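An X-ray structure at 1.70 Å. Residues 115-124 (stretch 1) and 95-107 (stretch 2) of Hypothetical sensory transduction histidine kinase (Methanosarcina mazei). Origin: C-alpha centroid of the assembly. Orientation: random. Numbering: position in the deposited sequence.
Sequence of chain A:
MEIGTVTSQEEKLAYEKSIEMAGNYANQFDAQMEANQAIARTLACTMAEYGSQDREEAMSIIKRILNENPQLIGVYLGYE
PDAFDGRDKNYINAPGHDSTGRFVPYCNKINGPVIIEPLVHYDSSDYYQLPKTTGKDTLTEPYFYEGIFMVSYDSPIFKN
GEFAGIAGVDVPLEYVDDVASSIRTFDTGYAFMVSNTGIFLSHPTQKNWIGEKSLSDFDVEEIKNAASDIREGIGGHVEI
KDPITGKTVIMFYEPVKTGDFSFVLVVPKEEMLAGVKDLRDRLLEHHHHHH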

ATOM      1  N   ILE A 115      -1.804  19.459   8.384  1.00 14.71           N
ATOM      2  CA  ILE A 115      -1.870  20.595   7.473  1.00 16.56           C
ATOM      3  C   ILE A 115      -2.563  20.200   6.170  1.00 16.11           C
ATOM      4  O   ILE A 115      -2.753  19.000   5.910  1.00 16.19           O
ATOM      5  CB  ILE A 115      -0.510  21.226   7.154  1.00 17.64           C
ATOM      6  CG1 ILE A 115       0.374  20.351   6.366  1.00 21.13           C
ATOM      7  CG2 ILE A 115       0.158  21.815   8.490  1.00 20.22           C
ATOM      8  CD1 ILE A 115       1.547  21.188   5.716  1.00 27.10           C
ATOM      9  N   ILE A 116      -3.003  21.212   5.385  1.00 15.91           N
ATOM     10  CA  ILE A 116      -3.551  20.857   4.062  1.00 14.68           C
ATOM     11  C   ILE A 116      -2.761  21.620   3.059  1.00 14.65           C
ATOM     12  O   ILE A 116      -2.657  22.855   3.170  1.00 15.67           O
ATOM     13  CB  ILE A 116      -5.068  21.181   3.906  1.00 13.01           C
ATOM     14  CG1 ILE A 116      -5.847  20.382   4.971  1.00 14.46           C
ATOM     15  CG2 ILE A 116      -5.449  20.864   2.453  1.00 15.63           C
ATOM     16  CD1 ILE A 116      -7.361  20.618   4.951  1.00 18.81           C
ATOM     17  N   GLU A 117      -2.177  20.908   2.113  1.00 14.10           N
ATOM     18  CA  GLU A 117      -1.373  21.542   1.026  1.00 16.07           C
ATOM     19  C   GLU A 117      -1.821  20.915  -0.279  1.00 14.36           C
ATOM     20  O   GLU A 117      -2.383  19.842  -0.263  1.00 14.83           O
ATOM     21  CB  GLU A 117       0.146  21.323   1.245  1.00 19.67           C
ATOM     22  CG  GLU A 117       0.608  19.910   1.475  1.00 25.90           C
ATOM     23  CD  GLU A 117       1.935  19.902   2.334  1.00 31.36           C
ATOM     24  OE1 GLU A 117       2.102  18.901   3.067  1.00 27.28           O
ATOM     25  OE2 GLU A 117       2.784  20.913   2.308  1.00 33.45           O
ATOM     26  N   PRO A 118      -1.552  21.537  -1.437  1.00 15.29           N
ATOM     27  CA  PRO A 118      -1.954  20.809  -2.677  1.00 14.44           C
ATOM     28  C   PRO A 118      -1.147  19.512  -2.973  1.00 14.93           C
ATOM     29  O   PRO A 118       0.056  19.443  -2.680  1.00 16.16           O
ATOM     30  CB  PRO A 118      -1.629  21.837  -3.801  1.00 15.24           C
ATOM     31  CG  PRO A 118      -0.633  22.864  -3.187  1.00 18.00           C
ATOM     32  CD  PRO A 118      -0.784  22.791  -1.663  1.00 16.60           C
ATOM     33  N   LEU A 119      -1.802  18.549  -3.573  1.00 13.89           N
ATOM     34  CA  LEU A 119      -1.154  17.375  -4.129  1.00 15.51           C
ATOM     35  C   LEU A 119      -0.193  17.912  -5.215  1.00 17.14           C
ATOM     36  O   LEU A 119      -0.434  18.998  -5.770  1.00 16.94           O
ATOM     37  CB  LEU A 119      -2.177  16.513  -4.866  1.00 15.52           C
ATOM     38  CG  LEU A 119      -3.136  15.785  -3.892  1.00 13.94           C
ATOM     39  CD1 LEU A 119      -4.323  15.250  -4.736  1.00 15.51           C
ATOM     40  CD2 LEU A 119      -2.359  14.597  -3.181  1.00 16.38           C
ATOM     41  N   VAL A 120       0.842  17.114  -5.487  1.00 21.06           N
ATOM     42  CA  VAL A 120       1.837  17.440  -6.562  1.00 25.55           C
ATOM     43  C   VAL A 120       1.879  16.225  -7.494  1.00 25.46           C
ATOM     44  O   VAL A 120       1.561  15.061  -7.084  1.00 25.57           O
ATOM     45  CB  VAL A 120       3.258  17.888  -5.997  1.00 26.81           C
ATOM     46  CG1 VAL A 120       4.154  18.274  -7.123  1.00 31.99           C
ATOM     47  CG2 VAL A 120       3.137  19.144  -5.184  1.00 26.70           C
ATOM     48  N   HIS A 121       2.207  16.458  -8.782  1.00 25.85           N
ATOM     49  CA  HIS A 121       2.381  15.339  -9.734  1.00 27.68           C
ATOM     50  C   HIS A 121       1.127  14.579 -10.098  1.00 27.59           C
ATOM     51  O   HIS A 121       1.175  13.427 -10.571  1.00 27.99           O
ATOM     52  CB  HIS A 121       3.437  14.360  -9.223  1.00 29.95           C
ATOM     53  CG  HIS A 121       4.757  15.010  -8.909  1.00 35.21           C
ATOM     54  ND1 HIS A 121       5.322  15.976  -9.713  1.00 37.47           N
ATOM     55  CD2 HIS A 121       5.629  14.818  -7.884  1.00 39.62           C
ATOM     56  CE1 HIS A 121       6.465  16.375  -9.187  1.00 41.99           C
ATOM     57  NE2 HIS A 121       6.678  15.685  -8.078  1.00 42.30           N
ATOM     58  N   TYR A 122      -0.041  15.190  -9.871  1.00 25.79           N
ATOM     59  CA  TYR A 122      -1.249  14.479 -10.182  1.00 25.76           C
ATOM     60  C   TYR A 122      -1.406  14.253 -11.713  1.00 27.94           C
ATOM     61  O   TYR A 122      -2.121  13.345 -12.178  1.00 26.57           O
ATOM     62  CB  TYR A 122      -2.444  15.229  -9.578  1.00 24.58           C
ATOM     63  CG  TYR A 122      -2.424  16.700  -9.732  1.00 22.29           C
ATOM     64  CD1 TYR A 122      -2.851  17.299 -10.918  1.00 21.04           C
ATOM     65  CD2 TYR A 122      -1.986  17.524  -8.682  1.00 20.02           C
ATOM     66  CE1 TYR A 122      -2.819  18.678 -11.037  1.00 22.33           C
ATOM     67  CE2 TYR A 122      -1.988  18.890  -8.781  1.00 19.16           C
ATOM     68  CZ  TYR A 122      -2.404  19.455  -9.968  1.00 19.15           C
ATOM     69  OH  TYR A 122      -2.375  20.787 -10.104  1.00 22.22           O
ATOM     70  N   ASP A 123      -0.761  15.109 -12.481  1.00 27.31           N
ATOM     71  CA  ASP A 123      -0.815  14.943 -13.927  1.00 31.72           C
ATOM     72  C   ASP A 123       0.055  13.779 -14.420  1.00 32.16           C
ATOM     73  O   ASP A 123      -0.160  13.280 -15.530  1.00 32.86           O
ATOM     74  CB  ASP A 123      -0.413  16.246 -14.611  1.00 32.29           C
ATOM     75  CG  ASP A 123      -1.562  17.244 -14.689  1.00 36.83           C
ATOM     76  OD1 ASP A 123      -2.745  16.913 -14.411  1.00 36.60           O
ATOM     77  OD2 ASP A 123      -1.281  18.397 -15.056  1.00 42.20           O
ATOM     78  N   SER A 124       1.020  13.325 -13.621  1.00 32.32           N
ATOM     79  CA  SER A 124       1.893  12.225 -14.066  1.00 34.10           C
ATOM     80  C   SER A 124       2.016  10.980 -13.153  1.00 34.39           C
ATOM     81  O   SER A 124       2.345   9.884 -13.647  1.00 36.75           O
ATOM     82  CB  SER A 124       3.281  12.800 -14.357  1.00 34.32           C
ATOM     83  OG  SER A 124       3.849  13.283 -13.143  1.00 38.45           O
TER
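Stretch 2 95-107: PGHDSTGRFVPYC

Stretch 2 approaches stretch 1 as a loop and leaves it as a strand. Residues 95-104 are loop or turn, with a type I turn from Asp98 to Gly101. Residues 105-107 form a strand that pairs antiparallel with strand 115-118. The N-to-C directions differ by 149°, and the axes come within 4.5 Å.

The register sets Ile116 against Cys107, Glu117 against Tyr106 and Pro118 against Pro105. Glu117 and Tyr106 are the hydrogen-bonded pair. Glu117 N donates to Tyr106 O at 3.1 Å, and Tyr106 N donates to Glu117 O at 2.8 Å. Beyond the strand, Leu119 N donates to Val104 O at 2.8 Å. Pro118 has no N-H, so its N lies 3.4 Å from Gly96 O without a hydrogen bond. CA-H...O contacts supplement the pairing: Ile116 CA lies 3.4 Å from Tyr106 O, Pro118 CA 3.4 Å from Val104 O, and Cys107 CA 3.3 Å from Ile115 O.

Ile116 and Cys107 share one face of the sheet, with Ile116 CG1 3.7 Å from Cys107 CB. Ile116 CG2 also meets Pro105 CB at 3.7 Å. Glu117 and Tyr106 point to the other face. There the end of Tyr106 leads away, and its OH is hydrogen-bonded elsewhere in the structure. Leu119 CD2 packs on Tyr106 CB at 3.7 Å. Gly96 has a positive phi of 74°, which favours glycine.

Asp98 is the polar hub. Its OD2 accepts from Tyr122 OH at 2.6 Å. The same OD2 accepts from water 1, 2.6 Å from the water O. That water also donates to Leu119 O, 2.8 Å from its O, and so links the two stretches. Asp98 OD1 is satisfied within the turn, by Thr100 N at 3.0 Å and Thr100 OG1 at 2.7 Å. Thr100 OG1 in turn accepts from Arg102 N at 3.0 Å. Gly101 N closes the turn on Asp98 O at 3.2 Å.

Tyr122 points toward stretch 2. Val104 CG1 lies over one face of its ring, 4.1 Å from the centroid in a CH-pi contact. Arg102 NH1 is at the ring edge, 3.4 Å from Tyr122 CE1. It donates to Asp123 OD1 at 3.0 Å, as part of a salt bridge. Arg102 NE and NH2 are hydrogen-bonded elsewhere in the structure. His97 turns away from stretch 1. Its ND1 donates to Pro95 O at 2.8 Å, and its NE2 is satisfied elsewhere. The contact buries 773 Å², both sides summed.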

ATOM      1  N   PRO A  95      -5.285  29.007  -0.036  1.00 14.65           N
ATOM      2  CA  PRO A  95      -4.727  27.981   0.874  1.00 16.56           C
ATOM      3  C   PRO A  95      -5.121  26.548   0.429  1.00 15.24           C
ATOM      4  O   PRO A  95      -6.299  26.310   0.075  1.00 16.43           O
ATOM      5  CB  PRO A  95      -5.365  28.333   2.234  1.00 17.90           C
ATOM      6  CG  PRO A  95      -5.723  29.822   2.142  1.00 17.12           C
ATOM      7  CD  PRO A  95      -6.158  29.974   0.674  1.00 16.78           C
ATOM      8  N   GLY A  96      -4.191  25.608   0.528  1.00 14.65           N
ATOM      9  CA  GLY A  96      -4.398  24.225   0.112  1.00 14.76           C
ATOM     10  C   GLY A  96      -4.407  24.009  -1.379  1.00 15.38           C
ATOM     11  O   GLY A  96      -4.634  22.896  -1.827  1.00 15.18           O
ATOM     12  N   HIS A  97      -4.154  25.081  -2.170  1.00 14.13           N
ATOM     13  CA  HIS A  97      -4.302  24.993  -3.670  1.00 13.02           C
ATOM     14  C   HIS A  97      -2.991  25.378  -4.342  1.00 14.79           C
ATOM     15  O   HIS A  97      -2.073  25.952  -3.677  1.00 15.45           O
ATOM     16  CB  HIS A  97      -5.390  25.990  -4.093  1.00 14.00           C
ATOM     17  CG  HIS A  97      -6.771  25.521  -3.717  1.00 13.30           C
ATOM     18  ND1 HIS A  97      -7.266  25.611  -2.430  1.00 14.31           N
ATOM     19  CD2 HIS A  97      -7.774  24.998  -4.477  1.00 16.29           C
ATOM     20  CE1 HIS A  97      -8.525  25.183  -2.421  1.00 15.04           C
ATOM     21  NE2 HIS A  97      -8.842  24.782  -3.626  1.00 14.12           N
ATOM     22  N   ASP A  98      -2.917  25.081  -5.631  1.00 15.43           N
ATOM     23  CA  ASP A  98      -1.745  25.500  -6.418  1.00 16.07           C
ATOM     24  C   ASP A  98      -2.202  26.479  -7.524  1.00 15.34           C
ATOM     25  O   ASP A  98      -3.281  27.023  -7.492  1.00 16.27           O
ATOM     26  CB  ASP A  98      -0.997  24.259  -6.948  1.00 15.58           C
ATOM     27  CG  ASP A  98      -1.779  23.483  -7.963  1.00 16.47           C
ATOM     28  OD1 ASP A  98      -2.780  24.006  -8.509  1.00 16.90           O
ATOM     29  OD2 ASP A  98      -1.421  22.300  -8.171  1.00 19.01           O
ATOM     30  N   SER A  99      -1.302  26.750  -8.477  1.00 16.92           N
ATOM     31  CA  SER A  99      -1.616  27.847  -9.422  1.00 18.31           C
ATOM     32  C   SER A  99      -2.716  27.449 -10.448  1.00 19.95           C
ATOM     33  O   SER A  99      -3.163  28.295 -11.210  1.00 19.81           O
ATOM     34  CB  SER A  99      -0.322  28.200 -10.188  1.00 18.99           C
ATOM     35  OG  SER A  99      -0.006  27.060 -10.961  1.00 27.24           O
ATOM     36  N   THR A 100      -3.150  26.189 -10.476  1.00 18.66           N
ATOM     37  CA  THR A 100      -4.261  25.777 -11.367  1.00 19.25           C
ATOM     38  C   THR A 100      -5.633  26.126 -10.755  1.00 18.82           C
ATOM     39  O   THR A 100      -6.616  26.250 -11.461  1.00 17.50           O
ATOM     40  CB  THR A 100      -4.247  24.256 -11.681  1.00 21.46           C
ATOM     41  OG1 THR A 100      -4.599  23.546 -10.480  1.00 19.59           O
ATOM     42  CG2 THR A 100      -2.923  23.755 -12.177  1.00 21.78           C
ATOM     43  N   GLY A 101      -5.745  26.178  -9.417  1.00 15.73           N
ATOM     44  CA  GLY A 101      -7.069  26.370  -8.813  1.00 15.24           C
ATOM     45  C   GLY A 101      -7.848  25.023  -8.734  1.00 15.30           C
ATOM     46  O   GLY A 101      -8.947  25.009  -8.181  1.00 15.53           O
ATOM     47  N   ARG A 102      -7.273  23.946  -9.259  1.00 14.66           N
ATOM     48  CA  ARG A 102      -7.931  22.602  -9.228  1.00 15.47           C
ATOM     49  C   ARG A 102      -8.126  22.207  -7.763  1.00 15.23           C
ATOM     50  O   ARG A 102      -7.284  22.605  -6.917  1.00 15.03           O
ATOM     51  CB  ARG A 102      -7.127  21.510  -9.926  1.00 15.34           C
ATOM     52  CG  ARG A 102      -7.123  21.716 -11.476  1.00 17.03           C
ATOM     53  CD  ARG A 102      -6.224  20.795 -12.258  1.00 18.03           C
ATOM     54  NE  ARG A 102      -6.549  19.368 -12.082  1.00 17.80           N
ATOM     55  CZ  ARG A 102      -5.925  18.414 -12.708  1.00 16.76           C
ATOM     56  NH1 ARG A 102      -4.988  18.790 -13.598  1.00 19.81           N
ATOM     57  NH2 ARG A 102      -6.188  17.113 -12.465  1.00 17.29           N
ATOM     58  N   PHE A 103      -9.204  21.500  -7.448  1.00 13.78           N
ATOM     59  CA  PHE A 103      -9.372  21.030  -6.033  1.00 13.80           C
ATOM     60  C   PHE A 103      -8.526  19.797  -5.818  1.00 13.92           C
ATOM     61  O   PHE A 103      -8.893  18.709  -6.229  1.00 15.53           O
ATOM     62  CB  PHE A 103     -10.856  20.724  -5.743  1.00 13.87           C
ATOM     63  CG  PHE A 103     -11.197  20.663  -4.280  1.00 14.32           C
ATOM     64  CD1 PHE A 103     -10.632  21.556  -3.356  1.00 11.70           C
ATOM     65  CD2 PHE A 103     -12.092  19.673  -3.818  1.00 13.83           C
ATOM     66  CE1 PHE A 103     -10.971  21.520  -2.044  1.00 12.67           C
ATOM     67  CE2 PHE A 103     -12.412  19.623  -2.435  1.00 13.25           C
ATOM     68  CZ  PHE A 103     -11.846  20.551  -1.555  1.00 14.18           C
ATOM     69  N   VAL A 104      -7.356  19.997  -5.161  1.00 12.95           N
ATOM     70  CA  VAL A 104      -6.360  18.932  -4.975  1.00 14.01           C
ATOM     71  C   VAL A 104      -5.832  18.910  -3.518  1.00 12.75           C
ATOM     72  O   VAL A 104      -4.616  18.843  -3.287  1.00 12.60           O
ATOM     73  CB  VAL A 104      -5.191  19.049  -6.005  1.00 16.39           C
ATOM     74  CG1 VAL A 104      -5.686  18.586  -7.456  1.00 15.28           C
ATOM     75  CG2 VAL A 104      -4.590  20.465  -6.004  1.00 15.43           C
ATOM     76  N   PRO A 105      -6.740  18.976  -2.538  1.00 11.47           N
ATOM     77  CA  PRO A 105      -6.249  19.109  -1.138  1.00 12.73           C
ATOM     78  C   PRO A 105      -5.609  17.801  -0.606  1.00 12.73           C
ATOM     79  O   PRO A 105      -6.228  16.727  -0.686  1.00 14.18           O
ATOM     80  CB  PRO A 105      -7.503  19.510  -0.359  1.00 12.73           C
ATOM     81  CG  PRO A 105      -8.672  18.770  -1.152  1.00 12.65           C
ATOM     82  CD  PRO A 105      -8.215  18.918  -2.625  1.00 11.70           C
ATOM     83  N   TYR A 106      -4.407  17.928  -0.025  1.00 13.15           N
ATOM     84  CA  TYR A 106      -3.703  16.770   0.584  1.00 13.59           C
ATOM     85  C   TYR A 106      -3.627  17.085   2.071  1.00 12.77           C
ATOM     86  O   TYR A 106      -2.805  17.915   2.500  1.00 13.35           O
ATOM     87  CB  TYR A 106      -2.304  16.628  -0.038  1.00 13.29           C
ATOM     88  CG  TYR A 106      -1.474  15.526   0.590  1.00 15.50           C
ATOM     89  CD1 TYR A 106      -1.999  14.273   0.741  1.00 15.49           C
ATOM     90  CD2 TYR A 106      -0.149  15.750   0.987  1.00 16.57           C
ATOM     91  CE1 TYR A 106      -1.213  13.190   1.301  1.00 15.87           C
ATOM     92  CE2 TYR A 106       0.601  14.714   1.534  1.00 19.20           C
ATOM     93  CZ  TYR A 106       0.065  13.437   1.640  1.00 16.79           C
ATOM     94  OH  TYR A 106       0.767  12.411   2.216  1.00 18.58           O
ATOM     95  N   CYS A 107      -4.526  16.491   2.856  1.00 12.19           N
ATOM     96  CA  CYS A 107      -4.593  16.742   4.304  1.00 12.22           C
ATOM     97  C   CYS A 107      -3.714  15.675   4.951  1.00 11.78           C
ATOM     98  O   CYS A 107      -3.966  14.492   4.778  1.00 12.43           O
ATOM     99  CB  CYS A 107      -6.049  16.650   4.738  1.00 11.64           C
ATOM    100  SG  CYS A 107      -6.144  16.882   6.542  1.00 16.34           S
TER
HETATM  101  O   HOH W   1       0.669  21.128  -7.147  1.00 21.64           O